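Local atomic coordinates of orotidine 5'-phosphate decarboxylase (PDB entry 4DBD), a protein that probably catalyses the decarboxylation of orotidine 5'-monophosphate to uridine 5'-monophosphate, the last step of de novo UMP synthesis. Residues 14-19 and 45-50; 80-85 and 104-109; 110-115 and 129-134; 125-130 and 150-155; 135-140 and 158-163. One frame throughout, in Å; residues are numbered along the deposited sequence.

Overall arrangement
The chain folds as a closed TIM barrel of eight parallel strands with helices outside. Interaction 1 closes the first loop, from 14-19 to 45-50; it joins two outer helices and touches no other contact. Interaction 2 follows in series and pairs strands 81-85 and 107-113, closing a beta-alpha-beta unit. Interaction 3 sets helix 124-134 against strand 107-113, a step within the next unit. Interaction 4 shares N129 and V130 with interaction 3 and joins their helix to helix 146-155. Interaction 5 pairs strands 138-141 and 160-163, closing another unit; its segments alternate with those of interaction 4, so these loops cross. Interactions 2, 3 and 5 meet through the sheet, and 4 touches 3 and 5.

Interaction 1 (14-19 and 45-50); sequences LSYQVL and RELLIG
Y16 lays its ring edge against the backbone of L47, and L47 turns its methyls to the carbonyl oxygen of L14 and to L19. The side chains of L19 and L47 cross at about a right angle. CD1 of L19 lies 3.8 Å from CG of L47, so the tip of one leucine meets the branch point of the other. Both methyls of L47 also come close to the carbonyl oxygen of L14, with CD1 of L47 3.6 Å from O of L14.

The Y16 ring is placed by a CG anti to the backbone N (chi1 -171°). The oxygen of L47 lies near the ring plane, with CD1 of Y16 3.3 Å from O of L47. This buried oxygen has no hydrogen-bond partner in the model. The hydroxyl of Y16 sits close to the backbone of G50, with OH of Y16 3.0 Å from CA of G50.

S15 is the N-cap of helix 16-22; V18 N donates to S15 OG at 3.2 Å.

The contact lies near the surface of the barrel. L14 and L19 pack inward on L8 of strand 6-10, and L19 and L47 both touch M10 of that strand.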
# COMPACT_ATOMS: atom_id res chain seq x y z
N LEU A 14 -5.56 -5.43 20.21
CA LEU A 14 -6.50 -5.50 21.32
C LEU A 14 -6.70 -6.98 21.67
O LEU A 14 -6.60 -7.85 20.80
CB LEU A 14 -7.84 -4.86 20.97
CG LEU A 14 -7.89 -3.33 20.98
CD1 LEU A 14 -9.33 -2.84 20.87
CD2 LEU A 14 -7.26 -2.79 22.25
N SER A 15 -7.00 -7.28 22.93
CA SER A 15 -7.11 -8.67 23.36
C SER A 15 -8.36 -9.32 22.77
O SER A 15 -9.32 -8.64 22.42
CB SER A 15 -7.17 -8.77 24.88
OG SER A 15 -8.50 -8.62 25.32
N TYR A 16 -8.36 -10.65 22.71
CA TYR A 16 -9.49 -11.37 22.17
C TYR A 16 -10.75 -11.12 22.98
O TYR A 16 -11.84 -11.00 22.43
CB TYR A 16 -9.20 -12.87 22.11
CG TYR A 16 -10.24 -13.66 21.35
CD1 TYR A 16 -10.18 -13.78 19.97
CD2 TYR A 16 -11.29 -14.29 22.02
CE1 TYR A 16 -11.14 -14.50 19.27
CE2 TYR A 16 -12.25 -15.02 21.34
CZ TYR A 16 -12.17 -15.12 19.96
OH TYR A 16 -13.12 -15.84 19.27
N GLN A 17 -10.61 -11.06 24.31
CA GLN A 17 -11.78 -10.86 25.16
C GLN A 17 -12.45 -9.52 24.90
O GLN A 17 -13.68 -9.44 24.82
CB GLN A 17 -11.41 -11.02 26.64
CG GLN A 17 -10.76 -12.36 26.96
CD GLN A 17 -11.60 -13.54 26.49
OE1 GLN A 17 -12.83 -13.52 26.58
NE2 GLN A 17 -10.93 -14.57 25.96
N VAL A 18 -11.65 -8.47 24.76
CA VAL A 18 -12.16 -7.14 24.41
C VAL A 18 -12.96 -7.16 23.10
O VAL A 18 -14.07 -6.64 23.02
CB VAL A 18 -11.01 -6.11 24.28
CG1 VAL A 18 -11.51 -4.80 23.66
CG2 VAL A 18 -10.37 -5.86 25.63
N LEU A 19 -12.38 -7.78 22.07
CA LEU A 19 -13.03 -7.83 20.77
C LEU A 19 -14.37 -8.56 20.83
O LEU A 19 -15.30 -8.22 20.11
CB LEU A 19 -12.10 -8.45 19.72
CG LEU A 19 -10.77 -7.69 19.54
CD1 LEU A 19 -9.80 -8.44 18.63
CD2 LEU A 19 -11.03 -6.29 19.01
N ARG A 45 -4.38 -13.79 12.33
CA ARG A 45 -5.50 -14.64 11.91
C ARG A 45 -6.22 -15.26 13.11
O ARG A 45 -7.45 -15.29 13.17
CB ARG A 45 -5.00 -15.73 10.95
CG ARG A 45 -4.54 -15.21 9.59
CD ARG A 45 -4.23 -16.34 8.61
NE ARG A 45 -4.22 -15.89 7.22
CZ ARG A 45 -5.24 -16.02 6.37
NH1 ARG A 45 -6.37 -16.60 6.76
NH2 ARG A 45 -5.14 -15.57 5.13
N GLU A 46 -5.44 -15.76 14.07
CA GLU A 46 -6.00 -16.33 15.29
C GLU A 46 -6.89 -15.32 16.02
O GLU A 46 -7.98 -15.64 16.48
CB GLU A 46 -4.87 -16.78 16.21
CG GLU A 46 -5.36 -17.36 17.53
CD GLU A 46 -4.25 -17.96 18.36
OE1 GLU A 46 -3.08 -17.92 17.92
OE2 GLU A 46 -4.54 -18.48 19.46
N LEU A 47 -6.40 -14.08 16.12
CA LEU A 47 -7.13 -13.04 16.82
C LEU A 47 -8.53 -12.81 16.27
O LEU A 47 -9.46 -12.49 17.01
CB LEU A 47 -6.33 -11.72 16.75
CG LEU A 47 -6.83 -10.58 17.64
CD1 LEU A 47 -6.92 -11.01 19.09
CD2 LEU A 47 -5.93 -9.35 17.51
N LEU A 48 -8.69 -12.99 14.96
CA LEU A 48 -9.94 -12.63 14.28
C LEU A 48 -10.95 -13.76 14.12
O LEU A 48 -12.05 -13.55 13.60
CB LEU A 48 -9.62 -12.05 12.90
CG LEU A 48 -8.94 -10.68 12.94
CD1 LEU A 48 -8.37 -10.33 11.58
CD2 LEU A 48 -9.92 -9.61 13.41
N ILE A 49 -10.60 -14.96 14.58
CA ILE A 49 -11.36 -16.16 14.24
C ILE A 49 -12.82 -16.21 14.72
O ILE A 49 -13.73 -16.35 13.90
CB ILE A 49 -10.62 -17.43 14.68
CG1 ILE A 49 -9.57 -17.80 13.62
CG2 ILE A 49 -11.60 -18.58 14.88
CD1 ILE A 49 -8.70 -18.99 14.00
N GLY A 50 -13.05 -16.09 16.02
CA GLY A 50 -14.39 -16.26 16.56
C GLY A 50 -15.33 -15.07 16.41
O GLY A 50 -16.54 -15.19 16.62

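Interaction 2 (80-85 and 104-109)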
# COMPACT_ATOMS: atom_id res chain seq x y z
N ASN A 80 -13.36 -10.60 4.84
CA ASN A 80 -14.52 -10.49 3.96
C ASN A 80 -14.29 -9.47 2.83
O ASN A 80 -14.85 -9.61 1.74
CB ASN A 80 -15.77 -10.05 4.74
CG ASN A 80 -16.04 -10.91 5.94
OD1 ASN A 80 -15.89 -10.48 7.08
ND2 ASN A 80 -16.45 -12.16 5.69
N SER A 81 -13.49 -8.44 3.12
CA SER A 81 -13.38 -7.29 2.24
C SER A 81 -11.97 -6.73 2.25
O SER A 81 -11.23 -6.94 3.21
CB SER A 81 -14.35 -6.18 2.70
OG SER A 81 -15.65 -6.69 2.91
N PHE A 82 -11.64 -5.97 1.21
CA PHE A 82 -10.30 -5.42 1.04
C PHE A 82 -10.37 -3.99 0.53
O PHE A 82 -11.19 -3.67 -0.33
CB PHE A 82 -9.50 -6.27 0.04
CG PHE A 82 -9.17 -7.64 0.54
CD1 PHE A 82 -8.06 -7.85 1.33
CD2 PHE A 82 -10.00 -8.71 0.23
CE1 PHE A 82 -7.77 -9.12 1.81
CE2 PHE A 82 -9.72 -9.98 0.71
CZ PHE A 82 -8.60 -10.19 1.49
N ILE A 83 -9.51 -3.14 1.06
CA ILE A 83 -9.41 -1.75 0.61
C ILE A 83 -8.24 -1.60 -0.36
O ILE A 83 -7.12 -2.05 -0.09
CB ILE A 83 -9.29 -0.79 1.81
CG1 ILE A 83 -10.61 -0.81 2.60
CG2 ILE A 83 -8.91 0.62 1.35
CD1 ILE A 83 -10.59 0.00 3.87
N ALA A 84 -8.52 -1.01 -1.52
CA ALA A 84 -7.49 -0.66 -2.50
C ALA A 84 -7.63 0.80 -2.89
O ALA A 84 -8.71 1.38 -2.74
CB ALA A 84 -7.60 -1.53 -3.74
N HIS A 85 -6.55 1.39 -3.39
CA HIS A 85 -6.60 2.78 -3.87
C HIS A 85 -7.20 2.86 -5.26
O HIS A 85 -6.87 2.07 -6.12
CB HIS A 85 -5.20 3.38 -3.91
CG HIS A 85 -4.80 4.06 -2.64
ND1 HIS A 85 -5.34 5.27 -2.25
CD2 HIS A 85 -3.93 3.70 -1.67
CE1 HIS A 85 -4.81 5.63 -1.09
NE2 HIS A 85 -3.96 4.69 -0.71
N ASN A 104 -13.61 -15.18 -5.58
CA ASN A 104 -13.36 -15.67 -4.23
C ASN A 104 -14.34 -15.11 -3.17
O ASN A 104 -14.09 -15.23 -1.96
CB ASN A 104 -11.89 -15.42 -3.83
CG ASN A 104 -10.91 -16.29 -4.61
OD1 ASN A 104 -10.50 -17.36 -4.15
ND2 ASN A 104 -10.51 -15.83 -5.80
N SER A 105 -15.45 -14.55 -3.64
CA SER A 105 -16.53 -14.05 -2.77
C SER A 105 -16.07 -12.99 -1.78
O SER A 105 -16.48 -13.00 -0.61
CB SER A 105 -17.22 -15.20 -2.01
OG SER A 105 -17.97 -16.02 -2.89
N LYS A 106 -15.22 -12.08 -2.25
CA LYS A 106 -14.73 -10.99 -1.41
C LYS A 106 -15.26 -9.66 -1.92
O LYS A 106 -15.50 -9.51 -3.12
CB LYS A 106 -13.20 -10.98 -1.41
CG LYS A 106 -12.57 -12.30 -1.02
CD LYS A 106 -12.98 -12.69 0.39
CE LYS A 106 -12.32 -14.00 0.82
NZ LYS A 106 -12.79 -14.42 2.16
N ASN A 107 -15.44 -8.70 -1.02
CA ASN A 107 -15.83 -7.35 -1.39
C ASN A 107 -14.61 -6.44 -1.59
O ASN A 107 -13.58 -6.62 -0.93
CB ASN A 107 -16.71 -6.72 -0.30
CG ASN A 107 -17.97 -7.51 -0.03
OD1 ASN A 107 -18.70 -7.88 -0.95
ND2 ASN A 107 -18.24 -7.76 1.24
N LEU A 108 -14.75 -5.46 -2.48
CA LEU A 108 -13.71 -4.45 -2.70
C LEU A 108 -14.23 -3.08 -2.29
O LEU A 108 -15.35 -2.71 -2.63
CB LEU A 108 -13.30 -4.42 -4.19
CG LEU A 108 -12.24 -3.41 -4.65
CD1 LEU A 108 -10.91 -3.62 -3.91
CD2 LEU A 108 -12.03 -3.46 -6.17
N TYR A 109 -13.42 -2.36 -1.53
CA TYR A 109 -13.67 -0.95 -1.20
C TYR A 109 -12.54 -0.13 -1.81
O TYR A 109 -11.37 -0.47 -1.64
CB TYR A 109 -13.65 -0.75 0.32
CG TYR A 109 -14.87 -1.27 1.02
CD1 TYR A 109 -15.89 -0.41 1.41
CD2 TYR A 109 -15.02 -2.62 1.30
CE1 TYR A 109 -17.01 -0.87 2.06
CE2 TYR A 109 -16.15 -3.10 1.96
CZ TYR A 109 -17.14 -2.22 2.33
OH TYR A 109 -18.27 -2.66 2.97
O HOH W 1 -17.41 -11.10 1.72
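S81 and N107 meet because both side chains turn the same way: OG of S81 (chi1 -50°) and CG of N107 (chi1 -59°) are each anti to their own carbonyl carbon. ND2 of N107 then donates to OG of S81 at 3.3 Å, with the acceptor nearly in the amide plane. S81 OG is also hydrogen-bonded to E55. Y109 follows on the same face of the sheet. The edge of its ring touches S81, with CE2 of Y109 3.6 Å from CB of S81, and its hydroxyl bonds to E55. CB of Y109 packs on CG1 of I83 at 3.8 Å.

These are neighbouring parallel strands of the TIM barrel, joined by helix 90-103 in a beta-alpha-beta crossover. N107 N donates to N80 O, and F82 N to N107 O. Y109 N donates to F82 O at 2.9 Å, and A84 N donates to Y109 O, also at 2.9 Å.

F82 and L108 point to the other face, where both meet L101 of helix 90-103. CD1 of L108 reaches CB of A84 at 3.9 Å. The ring edge of F82 meets the lysine chain, with CE2 of F82 4.1 Å from CG of K106. NZ of K106 goes on to the oxygens of A79 and S77. One water donates to both N80 O and S105 O.

Interaction 3 (110-115 and 129-134)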
# COMPACT_ATOMS: atom_id res chain seq x y z
N LEU A 110 -12.88 0.96 -2.51
CA LEU A 110 -11.85 1.78 -3.14
C LEU A 110 -11.68 3.12 -2.42
O LEU A 110 -12.66 3.76 -2.04
CB LEU A 110 -12.15 2.02 -4.61
CG LEU A 110 -12.16 0.82 -5.56
CD1 LEU A 110 -12.52 1.28 -6.96
CD2 LEU A 110 -10.80 0.11 -5.54
N VAL A 111 -10.44 3.54 -2.24
CA VAL A 111 -10.15 4.81 -1.59
C VAL A 111 -10.43 5.98 -2.54
O VAL A 111 -9.82 6.08 -3.62
CB VAL A 111 -8.69 4.87 -1.12
CG1 VAL A 111 -8.38 6.26 -0.58
CG2 VAL A 111 -8.46 3.81 -0.06
N ALA A 112 -11.36 6.85 -2.16
CA ALA A 112 -11.73 7.98 -3.03
C ALA A 112 -11.13 9.29 -2.56
O ALA A 112 -10.58 10.05 -3.36
CB ALA A 112 -13.25 8.10 -3.17
N VAL A 113 -11.28 9.58 -1.27
CA VAL A 113 -10.74 10.79 -0.68
C VAL A 113 -10.09 10.46 0.66
O VAL A 113 -10.69 9.77 1.49
CB VAL A 113 -11.83 11.85 -0.44
CG1 VAL A 113 -11.20 13.16 0.03
CG2 VAL A 113 -12.66 12.04 -1.69
N MET A 114 -8.88 10.94 0.88
CA MET A 114 -8.27 10.78 2.21
C MET A 114 -8.40 12.03 3.07
O MET A 114 -8.76 13.11 2.58
CB MET A 114 -6.82 10.32 2.10
CG MET A 114 -6.70 9.03 1.32
SD MET A 114 -5.12 8.22 1.58
CE MET A 114 -5.18 7.96 3.36
N SER A 115 -8.12 11.87 4.37
CA SER A 115 -8.39 12.92 5.35
C SER A 115 -7.24 13.90 5.60
O SER A 115 -7.45 14.96 6.21
CB SER A 115 -8.79 12.29 6.69
OG SER A 115 -9.94 11.48 6.57
N ASN A 129 -14.38 8.13 -12.10
CA ASN A 129 -14.43 7.25 -13.26
C ASN A 129 -13.90 5.85 -12.98
O ASN A 129 -14.48 4.85 -13.41
CB ASN A 129 -13.68 7.86 -14.43
CG ASN A 129 -14.43 9.01 -15.04
OD1 ASN A 129 -15.63 9.17 -14.80
ND2 ASN A 129 -13.73 9.84 -15.82
N VAL A 130 -12.78 5.77 -12.29
CA VAL A 130 -12.27 4.47 -11.87
C VAL A 130 -13.33 3.73 -11.06
O VAL A 130 -13.58 2.54 -11.28
CB VAL A 130 -10.97 4.61 -11.07
CG1 VAL A 130 -10.57 3.29 -10.48
CG2 VAL A 130 -9.86 5.15 -11.96
N ILE A 131 -13.95 4.43 -10.11
CA ILE A 131 -14.95 3.79 -9.27
C ILE A 131 -16.14 3.32 -10.11
O ILE A 131 -16.67 2.23 -9.90
CB ILE A 131 -15.41 4.72 -8.12
CG1 ILE A 131 -14.24 4.92 -7.15
CG2 ILE A 131 -16.61 4.14 -7.41
CD1 ILE A 131 -14.44 6.08 -6.16
N ARG A 132 -16.56 4.14 -11.06
CA ARG A 132 -17.65 3.75 -11.96
C ARG A 132 -17.35 2.50 -12.80
O ARG A 132 -18.22 1.65 -12.96
CB ARG A 132 -18.03 4.92 -12.86
CG ARG A 132 -18.67 6.06 -12.11
CD ARG A 132 -18.70 7.31 -12.96
NE ARG A 132 -19.34 8.42 -12.26
CZ ARG A 132 -18.88 9.66 -12.26
NH1 ARG A 132 -17.78 9.97 -12.94
NH2 ARG A 132 -19.52 10.60 -11.58
N GLU A 133 -16.14 2.39 -13.33
CA GLU A 133 -15.76 1.21 -14.11
C GLU A 133 -15.72 -0.06 -13.26
O GLU A 133 -16.19 -1.12 -13.68
CB GLU A 133 -14.40 1.40 -14.78
CG GLU A 133 -14.42 2.32 -15.99
CD GLU A 133 -13.06 2.42 -16.64
OE1 GLU A 133 -12.19 1.57 -16.34
OE2 GLU A 133 -12.85 3.35 -17.46
N ILE A 134 -15.15 0.04 -12.07
CA ILE A 134 -14.91 -1.11 -11.21
C ILE A 134 -16.15 -1.55 -10.46
O ILE A 134 -16.38 -2.75 -10.27
CB ILE A 134 -13.76 -0.83 -10.21
CG1 ILE A 134 -12.43 -0.71 -10.97
CG2 ILE A 134 -13.66 -1.93 -9.15
CD1 ILE A 134 -11.89 -2.04 -11.50
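L110 and A112 meet helix 124-134 through apolar contacts. CD1 of L110 is the main point of touch. It lies 4.0 Å from CG1 of I131 and 4.0 Å from CG2 of I134. CG1 of V130 is a looser neighbour of the same methyl. The side chains of L110 and I131 lie alongside each other with their ends pointing opposite ways, while L110 and I134 cross at about a right angle. The tip of I131 runs on to A112, two residues along the strand, with CD1 of I131 3.8 Å from CB of A112. All five residues are buried.

This is a strand and its following helix in a beta-alpha-beta unit of the TIM barrel. Segment 129-134 runs back along 110-113, at 152° and 9.8 Å between the axes of these short segments.

The polar contacts lie within the segments or beyond them. On the outer side of the helix, NH1 of R132 donates to OD1 of N129 at 3.0 Å. E133 forms a salt bridge with K91. At the far end of the strand segment, S115 is predicted to bind substrate.

Interaction 4 (125-130 and 150-155)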
# COMPACT_ATOMS: atom_id res chain seq x y z
N ASP A 125 -12.41 13.56 -10.65
CA ASP A 125 -13.09 13.07 -11.85
C ASP A 125 -12.50 11.75 -12.29
O ASP A 125 -13.23 10.80 -12.58
CB ASP A 125 -13.00 14.10 -13.00
CG ASP A 125 -13.87 15.31 -12.77
OD1 ASP A 125 -15.04 15.14 -12.35
OD2 ASP A 125 -13.39 16.45 -13.00
N TYR A 126 -11.17 11.68 -12.35
CA TYR A 126 -10.49 10.43 -12.65
C TYR A 126 -10.88 9.32 -11.66
O TYR A 126 -11.24 8.22 -12.04
CB TYR A 126 -8.98 10.62 -12.62
CG TYR A 126 -8.23 9.34 -12.95
CD1 TYR A 126 -8.34 8.76 -14.21
CD2 TYR A 126 -7.43 8.72 -12.00
CE1 TYR A 126 -7.67 7.60 -14.52
CE2 TYR A 126 -6.75 7.55 -12.30
CZ TYR A 126 -6.88 6.99 -13.57
OH TYR A 126 -6.21 5.84 -13.87
N ILE A 127 -10.78 9.63 -10.37
CA ILE A 127 -11.08 8.63 -9.35
C ILE A 127 -12.54 8.18 -9.44
O ILE A 127 -12.83 6.99 -9.36
CB ILE A 127 -10.68 9.14 -7.93
CG1 ILE A 127 -9.17 8.90 -7.72
CG2 ILE A 127 -11.47 8.42 -6.86
CD1 ILE A 127 -8.53 9.75 -6.63
N LYS A 128 -13.46 9.12 -9.62
CA LYS A 128 -14.87 8.75 -9.80
C LYS A 128 -15.07 7.83 -11.00
O LYS A 128 -15.83 6.86 -10.92
CB LYS A 128 -15.75 10.00 -9.89
CG LYS A 128 -15.90 10.70 -8.56
CD LYS A 128 -16.84 11.90 -8.63
CE LYS A 128 -16.93 12.59 -7.27
NZ LYS A 128 -18.03 13.61 -7.23
N ASN A 129 -14.38 8.13 -12.10
CA ASN A 129 -14.43 7.25 -13.26
C ASN A 129 -13.90 5.85 -12.98
O ASN A 129 -14.48 4.85 -13.41
CB ASN A 129 -13.68 7.86 -14.43
CG ASN A 129 -14.43 9.01 -15.04
OD1 ASN A 129 -15.63 9.17 -14.80
ND2 ASN A 129 -13.73 9.84 -15.82
N VAL A 130 -12.78 5.77 -12.29
CA VAL A 130 -12.27 4.47 -11.87
C VAL A 130 -13.33 3.73 -11.06
O VAL A 130 -13.58 2.54 -11.28
CB VAL A 130 -10.97 4.61 -11.07
CG1 VAL A 130 -10.57 3.29 -10.48
CG2 VAL A 130 -9.86 5.15 -11.96
N THR A 150 -20.86 13.98 1.22
CA THR A 150 -22.22 14.20 0.74
C THR A 150 -22.27 14.05 -0.79
O THR A 150 -23.17 13.41 -1.33
CB THR A 150 -22.74 15.58 1.14
OG1 THR A 150 -22.52 15.78 2.54
CG2 THR A 150 -24.23 15.68 0.83
N GLN A 151 -21.28 14.62 -1.46
CA GLN A 151 -21.19 14.56 -2.91
C GLN A 151 -20.96 13.14 -3.41
O GLN A 151 -21.60 12.71 -4.37
CB GLN A 151 -20.08 15.49 -3.41
CG GLN A 151 -20.44 16.96 -3.21
CD GLN A 151 -19.24 17.85 -3.03
OE1 GLN A 151 -18.10 17.45 -3.27
NE2 GLN A 151 -19.48 19.09 -2.58
N TYR A 152 -20.08 12.39 -2.77
CA TYR A 152 -19.95 10.99 -3.14
C TYR A 152 -21.25 10.21 -2.89
O TYR A 152 -21.60 9.32 -3.65
CB TYR A 152 -18.74 10.31 -2.48
CG TYR A 152 -17.48 10.49 -3.30
CD1 TYR A 152 -16.73 11.65 -3.20
CD2 TYR A 152 -17.06 9.52 -4.19
CE1 TYR A 152 -15.58 11.83 -3.96
CE2 TYR A 152 -15.91 9.69 -4.95
CZ TYR A 152 -15.18 10.85 -4.82
OH TYR A 152 -14.04 11.04 -5.58
N ARG A 153 -21.97 10.57 -1.83
CA ARG A 153 -23.24 9.90 -1.55
C ARG A 153 -24.24 10.20 -2.67
O ARG A 153 -25.01 9.33 -3.08
CB ARG A 153 -23.81 10.34 -0.20
CG ARG A 153 -25.26 9.90 0.03
CD ARG A 153 -25.43 8.41 -0.15
NE ARG A 153 -24.72 7.67 0.89
CZ ARG A 153 -24.25 6.43 0.76
NH1 ARG A 153 -24.39 5.79 -0.39
NH2 ARG A 153 -23.62 5.86 1.77
N ARG A 154 -24.21 11.43 -3.17
CA ARG A 154 -25.04 11.84 -4.30
C ARG A 154 -24.66 11.08 -5.56
O ARG A 154 -25.52 10.57 -6.28
CB ARG A 154 -24.87 13.35 -4.54
CG ARG A 154 -25.25 13.81 -5.95
CD ARG A 154 -24.64 15.17 -6.29
NE ARG A 154 -23.22 15.09 -6.64
CZ ARG A 154 -22.37 16.11 -6.57
NH1 ARG A 154 -22.81 17.29 -6.14
NH2 ARG A 154 -21.10 15.97 -6.91
N ASP A 155 -23.35 10.99 -5.82
CA ASP A 155 -22.84 10.39 -7.04
C ASP A 155 -22.93 8.86 -7.03
O ASP A 155 -22.92 8.23 -8.08
CB ASP A 155 -21.38 10.80 -7.27
CG ASP A 155 -21.22 12.30 -7.50
OD1 ASP A 155 -22.23 12.99 -7.80
OD2 ASP A 155 -20.07 12.78 -7.38
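R154 NE donates to OD1 of D155 at 2.6 Å, the sound polar bond here; it arrives from above the carboxylate plane. From the facing helix, K128 NZ is modelled in a salt bridge to D155 OD2, but the two atoms are too close and the geometry is doubtful.

The lysine chain is extended beyond CG and passes over one face of the Y152 ring. CE of K128 lies 3.8 Å from the ring centroid, a CH-pi contact. NZ also lies over this face, as in a cation-pi contact, subject to the same doubt. Nearer the backbone, CG of K128 is 3.5 Å from OH of Y152. CG2 of I127 approaches that hydroxyl at 3.9 Å. The hydroxyl is buried and has no polar partner in the model.

The axes of 125-130 and 150-155 come within 12.5 Å, so these long side chains span the gap. Helices 124-134 and 146-155 are successive outer helices of the TIM barrel, before and after strand 138-141 in sequence. Beneath them, Y152 packs on A112 and V113 of strand 107-113 and on I139 and V141 of strand 138-141.

Interaction 5 (135-140 and 158-163); sequences SPKGIV and KMTIVS
M159 packs against the start of strand 138-141, where two neighbouring parallel strands of the TIM barrel, linked through helix 146-155 in a beta-alpha-beta crossover, run side by side. From M159 CA, CB points toward the other segment. CG is anti to the backbone N (chi1 -163°) and lies 3.6 Å from CA of G138; it also touches CG1 of I139 at 3.9 Å. The chain then bends. SD comes 3.1 Å from O of P136 and also meets CG of that proline. CE, at the tip, stays near the same P136 oxygen. I131 of helix 124-134 closes in on M159, P136 and I139.

Three backbone bonds join the strands: T160 N to K137 O, I139 N to T160 O at 2.9 Å, and V162 N to I139 O at 3.0 Å. The I139 and I161 side chains run alongside each other in the same direction, with CG1 of I139 4.0 Å from CG1 of I161. K137 reaches E55 with its amine in a salt bridge. On the face of V140 and V162, near P164 of the predicted substrate site, CG2 of V140 meets CG2 of V162 at 3.7 Å.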
# COMPACT_ATOMS: atom_id res chain seq x y z
N SER A 135 -16.97 -0.59 -10.04
CA SER A 135 -18.19 -0.88 -9.31
C SER A 135 -17.93 -1.71 -8.05
O SER A 135 -18.43 -2.83 -7.91
CB SER A 135 -19.20 -1.58 -10.22
OG SER A 135 -20.42 -1.84 -9.54
N PRO A 136 -17.13 -1.16 -7.13
CA PRO A 136 -16.79 -1.82 -5.86
C PRO A 136 -18.01 -1.93 -4.95
O PRO A 136 -19.03 -1.29 -5.21
CB PRO A 136 -15.75 -0.86 -5.24
CG PRO A 136 -16.10 0.50 -5.84
CD PRO A 136 -16.54 0.19 -7.24
N LYS A 137 -17.92 -2.75 -3.91
CA LYS A 137 -18.96 -2.79 -2.87
C LYS A 137 -19.06 -1.43 -2.20
O LYS A 137 -20.16 -0.94 -1.91
CB LYS A 137 -18.61 -3.85 -1.82
CG LYS A 137 -19.44 -3.75 -0.53
CD LYS A 137 -20.64 -4.68 -0.55
CE LYS A 137 -21.45 -4.55 0.75
NZ LYS A 137 -20.62 -4.06 1.88
N GLY A 138 -17.91 -0.80 -1.97
CA GLY A 138 -17.86 0.43 -1.20
C GLY A 138 -16.71 1.34 -1.57
O GLY A 138 -15.86 0.99 -2.40
N ILE A 139 -16.70 2.52 -0.95
CA ILE A 139 -15.63 3.49 -1.16
C ILE A 139 -15.29 4.15 0.16
O ILE A 139 -16.15 4.28 1.04
CB ILE A 139 -16.02 4.58 -2.20
CG1 ILE A 139 -17.33 5.23 -1.81
CG2 ILE A 139 -16.10 3.96 -3.61
CD1 ILE A 139 -17.78 6.34 -2.77
N VAL A 140 -14.04 4.56 0.28
CA VAL A 140 -13.55 5.20 1.49
C VAL A 140 -13.51 6.70 1.23
O VAL A 140 -12.80 7.15 0.33
CB VAL A 140 -12.12 4.69 1.84
CG1 VAL A 140 -11.63 5.30 3.15
CG2 VAL A 140 -12.10 3.18 1.91
N LYS A 158 -25.99 3.93 -4.12
CA LYS A 158 -26.11 2.55 -3.64
C LYS A 158 -24.84 2.00 -2.97
O LYS A 158 -24.87 0.95 -2.32
CB LYS A 158 -26.52 1.60 -4.78
CG LYS A 158 -27.98 1.71 -5.19
CD LYS A 158 -28.35 0.57 -6.12
CE LYS A 158 -29.81 0.65 -6.54
NZ LYS A 158 -30.10 1.92 -7.27
N MET A 159 -23.73 2.71 -3.13
CA MET A 159 -22.44 2.29 -2.61
C MET A 159 -22.40 2.35 -1.08
O MET A 159 -23.01 3.25 -0.49
CB MET A 159 -21.38 3.24 -3.15
CG MET A 159 -19.99 2.71 -3.03
SD MET A 159 -19.69 1.62 -4.41
CE MET A 159 -19.65 2.80 -5.74
N THR A 160 -21.69 1.41 -0.45
CA THR A 160 -21.34 1.58 0.96
C THR A 160 -20.24 2.63 1.09
O THR A 160 -19.19 2.52 0.45
CB THR A 160 -20.88 0.26 1.61
OG1 THR A 160 -21.91 -0.72 1.48
CG2 THR A 160 -20.56 0.45 3.10
N ILE A 161 -20.47 3.64 1.90
CA ILE A 161 -19.48 4.68 2.13
C ILE A 161 -18.94 4.54 3.54
O ILE A 161 -19.70 4.51 4.50
CB ILE A 161 -20.07 6.09 1.87
CG1 ILE A 161 -20.50 6.20 0.40
CG2 ILE A 161 -19.08 7.19 2.25
CD1 ILE A 161 -20.93 7.60 -0.05
N VAL A 162 -17.62 4.43 3.66
CA VAL A 162 -16.97 4.29 4.96
C VAL A 162 -16.01 5.45 5.13
O VAL A 162 -15.36 5.89 4.16
CB VAL A 162 -16.23 2.94 5.11
CG1 VAL A 162 -17.24 1.79 5.06
CG2 VAL A 162 -15.16 2.79 4.03
N SER A 163 -15.95 5.99 6.34
CA SER A 163 -15.25 7.26 6.56
C SER A 163 -14.36 7.22 7.78
O SER A 163 -14.84 7.22 8.91
CB SER A 163 -16.26 8.40 6.73
OG SER A 163 -16.98 8.62 5.53